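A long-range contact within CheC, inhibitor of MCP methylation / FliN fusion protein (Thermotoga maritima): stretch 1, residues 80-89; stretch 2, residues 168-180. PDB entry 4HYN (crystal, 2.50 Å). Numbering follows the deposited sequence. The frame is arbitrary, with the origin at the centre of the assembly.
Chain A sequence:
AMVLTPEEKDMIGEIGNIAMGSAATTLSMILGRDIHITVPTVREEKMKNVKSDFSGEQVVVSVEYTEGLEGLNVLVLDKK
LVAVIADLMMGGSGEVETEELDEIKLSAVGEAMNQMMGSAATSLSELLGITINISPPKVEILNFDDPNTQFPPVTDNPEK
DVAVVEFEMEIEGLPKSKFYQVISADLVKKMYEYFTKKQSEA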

# COMPACT_ATOMS: atom_id res chain seq x y z
N LYS A 80 -6.79 7.11 12.32
CA LYS A 80 -8.23 6.99 12.17
C LYS A 80 -8.65 5.82 11.30
O LYS A 80 -9.60 5.12 11.63
N LEU A 81 -7.94 5.60 10.19
CA LEU A 81 -8.26 4.50 9.29
C LEU A 81 -7.96 3.17 9.98
O LEU A 81 -8.75 2.24 9.94
N VAL A 82 -6.82 3.13 10.67
CA VAL A 82 -6.40 1.94 11.39
C VAL A 82 -7.45 1.54 12.42
O VAL A 82 -7.78 0.36 12.56
N ALA A 83 -7.99 2.54 13.12
CA ALA A 83 -9.01 2.31 14.15
C ALA A 83 -10.33 1.82 13.56
O ALA A 83 -11.02 0.99 14.16
N VAL A 84 -10.69 2.33 12.39
CA VAL A 84 -11.91 1.93 11.70
C VAL A 84 -11.81 0.48 11.26
O VAL A 84 -12.75 -0.29 11.43
N ILE A 85 -10.66 0.11 10.71
CA ILE A 85 -10.44 -1.25 10.24
C ILE A 85 -10.36 -2.24 11.39
O ILE A 85 -10.95 -3.32 11.32
N ALA A 86 -9.69 -1.86 12.47
CA ALA A 86 -9.55 -2.72 13.64
C ALA A 86 -10.94 -3.03 14.21
O ALA A 86 -11.28 -4.20 14.43
N ASP A 87 -11.73 -1.98 14.41
CA ASP A 87 -13.08 -2.12 14.94
C ASP A 87 -13.91 -3.05 14.06
O ASP A 87 -14.68 -3.87 14.57
N LEU A 88 -13.75 -2.92 12.75
CA LEU A 88 -14.46 -3.76 11.78
C LEU A 88 -14.04 -5.23 11.94
O LEU A 88 -14.90 -6.11 12.01
N MSE A 89 -12.74 -5.48 12.01
CA MSE A 89 -12.21 -6.83 12.17
C MSE A 89 -12.69 -7.46 13.48
O MSE A 89 -12.86 -8.67 13.58
N GLU A 168 -8.00 5.38 -2.82
CA GLU A 168 -9.21 5.86 -2.18
C GLU A 168 -10.07 4.63 -1.86
O GLU A 168 -10.34 3.81 -2.74
N MSE A 169 -10.46 4.49 -0.60
CA MSE A 169 -11.27 3.35 -0.20
C MSE A 169 -12.67 3.72 0.29
O MSE A 169 -12.85 4.63 1.11
N GLU A 170 -13.66 3.03 -0.27
CA GLU A 170 -15.06 3.25 0.07
C GLU A 170 -15.61 1.97 0.68
O GLU A 170 -15.67 0.94 0.03
N ILE A 171 -15.95 2.04 1.96
CA ILE A 171 -16.53 0.90 2.66
C ILE A 171 -18.00 1.25 2.87
O ILE A 171 -18.33 2.36 3.29
N GLU A 172 -18.87 0.29 2.57
CA GLU A 172 -20.31 0.46 2.70
C GLU A 172 -20.76 1.02 4.04
O GLU A 172 -20.41 0.49 5.10
N GLY A 173 -21.52 2.11 3.98
CA GLY A 173 -22.04 2.74 5.18
C GLY A 173 -21.08 3.62 5.97
O GLY A 173 -21.45 4.13 7.03
N LEU A 174 -19.87 3.79 5.47
CA LEU A 174 -18.86 4.60 6.14
C LEU A 174 -18.32 5.65 5.18
O LEU A 174 -18.43 5.50 3.96
N PRO A 175 -17.75 6.74 5.71
CA PRO A 175 -17.19 7.81 4.87
C PRO A 175 -15.90 7.37 4.15
O PRO A 175 -15.16 6.52 4.65
N LYS A 176 -15.65 7.94 2.96
CA LYS A 176 -14.45 7.64 2.17
C LYS A 176 -13.21 7.82 3.03
O LYS A 176 -13.17 8.69 3.91
N SER A 177 -12.19 7.03 2.73
CA SER A 177 -10.93 7.11 3.44
C SER A 177 -9.82 6.88 2.43
O SER A 177 -10.08 6.49 1.29
N LYS A 178 -8.58 7.17 2.81
CA LYS A 178 -7.47 6.96 1.90
C LYS A 178 -6.19 6.57 2.62
O LYS A 178 -6.05 6.78 3.82
N PHE A 179 -5.31 5.90 1.89
CA PHE A 179 -4.01 5.49 2.39
C PHE A 179 -3.01 5.56 1.25
O PHE A 179 -3.39 5.73 0.10
N TYR A 180 -1.73 5.42 1.58
CA TYR A 180 -0.69 5.51 0.58
C TYR A 180 0.28 4.35 0.55
O TYR A 180 0.53 3.67 1.55

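Packing of helix 80-89 against the hairpin formed by strands 168-171 and 177-180 in the CheC/FliN fusion protein. The two strands are tied together by the backbone pair M169 N to S177 O (2.8 Å) and S177 N to M169 O (3.0 Å), and the chain reverses between them through a type II turn from I171 to L174, closed by L174 N to I171 O at 3.0 Å. G173 lies in this turn with phi 79°, a positive value that favours glycine. The helix axis passes 9.5 Å from that of strand 177-180 and 12.3 Å from that of strand 168-171. No hydrogen bond joins helix to hairpin, so the contact rests on side-chain packing, and its apolar members come from one side of the helix: L81, V84, I85 and L88.

L81 is the centre of the interface and loses more surface to the other stretch than any other residue. Its CA-to-CB bond points toward the hairpin, and chi1 t with chi2 p spreads the two methyls over different neighbours. CD1 lies 3.6 Å from CE of selenomethionine M169 and 3.4 Å from OG of S177, the latter a plain van der Waals contact, because a methyl offers the hydroxyl no hydrogen-bonding partner. CD2 reaches the second strand, 3.8 Å from CB of F179 and 3.7 Å from the backbone O of K178. F179, chi1 p, points toward the helix, and CD2 of L81 meets its ring obliquely.

M169 also points toward the helix. With chi1 and chi2 both t, its chain is extended as far as the selenium, and chi3 p then turns the terminal methyl so that CE lies against two helix residues: besides L81 it touches I85, whose CD1 is 3.9 Å away. The CA-to-CB bond of I85 points sideways to the hairpin, but chi1 m and chi2 t carry its end closer, and CD1 makes this contact.

Farther along the helix, V84 and L88 pack near the turn. V84, chi1 t, places CG1 4.0 Å from CD1 of L174; L88 brings CD2 to 3.8 Å from the same L174 atom and to 4.3 Å from CD1 of I171. One leucine methyl is thus shared by residues one helical turn apart. L174 and I171 both adopt chi1 m and chi2 t, conformations that direct their CD1 atoms to the helix. L88 lies outside the usual wells, with chi1 -108° and chi2 4°.

The polar side chains lie mostly off this surface. S177, chi1 p, is the exception: it points toward the helix and lays OG against L81. K178, the next residue on the strand, points away, and its NZ donates to OH of Y180 at 3.1 Å within the same strand. D87 and E172 make no contact across the interface and find hydrogen bonds elsewhere in the structure.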

# COMPACT_ATOMS: atom_id res chain seq x y z
CB LYS A 80 -8.85 8.28 11.65
CG LYS A 80 -8.76 9.41 12.65
CD LYS A 80 -9.79 10.50 12.39
CE LYS A 80 -9.83 11.48 13.57
NZ LYS A 80 -10.03 10.77 14.88
CB LEU A 81 -7.45 4.61 7.99
CG LEU A 81 -7.61 3.46 6.98
CD1 LEU A 81 -9.07 3.35 6.56
CD2 LEU A 81 -6.71 3.70 5.77
CB VAL A 82 -5.05 2.19 12.09
CG1 VAL A 82 -4.64 0.98 12.92
CG2 VAL A 82 -4.00 2.55 11.08
CB ALA A 83 -9.22 3.59 14.98
CB VAL A 84 -12.17 2.81 10.45
CG1 VAL A 84 -13.22 2.17 9.55
CG2 VAL A 84 -12.61 4.20 10.88
CB ILE A 85 -9.19 -1.33 9.33
CG1 ILE A 85 -9.52 -0.70 7.97
CG2 ILE A 85 -8.72 -2.77 9.16
CD1 ILE A 85 -8.32 -0.49 7.08
CB ALA A 86 -8.67 -2.06 14.69
CB ASP A 87 -13.75 -0.74 15.04
CG ASP A 87 -15.06 -0.77 15.83
OD1 ASP A 87 -16.08 -0.31 15.28
OD2 ASP A 87 -15.07 -1.24 16.99
CB LEU A 88 -14.16 -3.29 10.36
CG LEU A 88 -15.25 -2.56 9.55
CD1 LEU A 88 -16.47 -2.34 10.39
CD2 LEU A 88 -14.71 -1.26 9.00
CB MSE A 89 -10.68 -6.83 12.16
CG MSE A 89 -10.02 -6.58 10.80
SE MSE A 89 -10.33 -7.99 9.45
CE MSE A 89 -11.13 -6.88 8.08
CB GLU A 168 -9.99 6.82 -3.09
CG GLU A 168 -11.07 7.57 -2.32
CD GLU A 168 -12.05 8.29 -3.21
OE1 GLU A 168 -11.79 9.47 -3.55
OE2 GLU A 168 -13.09 7.68 -3.56
CB MSE A 169 -10.52 2.52 0.85
CG MSE A 169 -11.22 1.23 1.26
SE MSE A 169 -10.08 0.01 2.29
CE MSE A 169 -9.97 1.02 3.93
CB GLU A 170 -15.87 3.62 -1.17
CG GLU A 170 -15.54 5.00 -1.76
CD GLU A 170 -16.26 5.30 -3.07
OE1 GLU A 170 -17.19 4.55 -3.46
OE2 GLU A 170 -15.89 6.31 -3.73
CB ILE A 171 -15.84 0.66 4.02
CG1 ILE A 171 -14.37 0.32 3.80
CG2 ILE A 171 -16.53 -0.47 4.77
CD1 ILE A 171 -13.59 0.08 5.08
CB GLU A 172 -21.01 -0.88 2.42
CG GLU A 172 -22.54 -0.78 2.31
CD GLU A 172 -23.19 -2.08 1.83
OE1 GLU A 172 -22.48 -3.10 1.68
OE2 GLU A 172 -24.42 -2.06 1.59
CB LEU A 174 -17.71 3.72 6.64
CG LEU A 174 -18.04 2.54 7.56
CD1 LEU A 174 -16.80 1.68 7.76
CD2 LEU A 174 -18.57 3.03 8.90
CB PRO A 175 -16.92 8.93 5.87
CG PRO A 175 -16.69 8.20 7.17
CD PRO A 175 -17.77 7.15 7.13
CB LYS A 176 -14.27 8.63 1.01
CG LYS A 176 -15.33 8.70 -0.06
CD LYS A 176 -14.80 9.59 -1.20
CE LYS A 176 -15.88 9.98 -2.23
NZ LYS A 176 -16.79 11.08 -1.75
CB SER A 177 -10.86 6.08 4.57
OG SER A 177 -10.89 4.76 4.06
CB LYS A 178 -7.22 8.20 1.04
CG LYS A 178 -6.91 9.46 1.80
CD LYS A 178 -6.57 10.61 0.84
CE LYS A 178 -6.35 11.92 1.58
NZ LYS A 178 -5.32 11.79 2.65
CB PHE A 179 -4.05 4.09 3.03
CG PHE A 179 -4.53 3.00 2.12
CD1 PHE A 179 -3.63 2.19 1.44
CD2 PHE A 179 -5.90 2.75 1.98
CE1 PHE A 179 -4.07 1.13 0.64
CE2 PHE A 179 -6.35 1.70 1.18
CZ PHE A 179 -5.44 0.89 0.51
CB TYR A 180 0.10 6.82 0.77
CG TYR A 180 -0.75 8.07 0.68
CD1 TYR A 180 -0.95 8.72 -0.54
CD2 TYR A 180 -1.40 8.57 1.81
CE1 TYR A 180 -1.79 9.83 -0.64
CE2 TYR A 180 -2.24 9.68 1.72
CZ TYR A 180 -2.43 10.30 0.50
OH TYR A 180 -3.27 11.39 0.41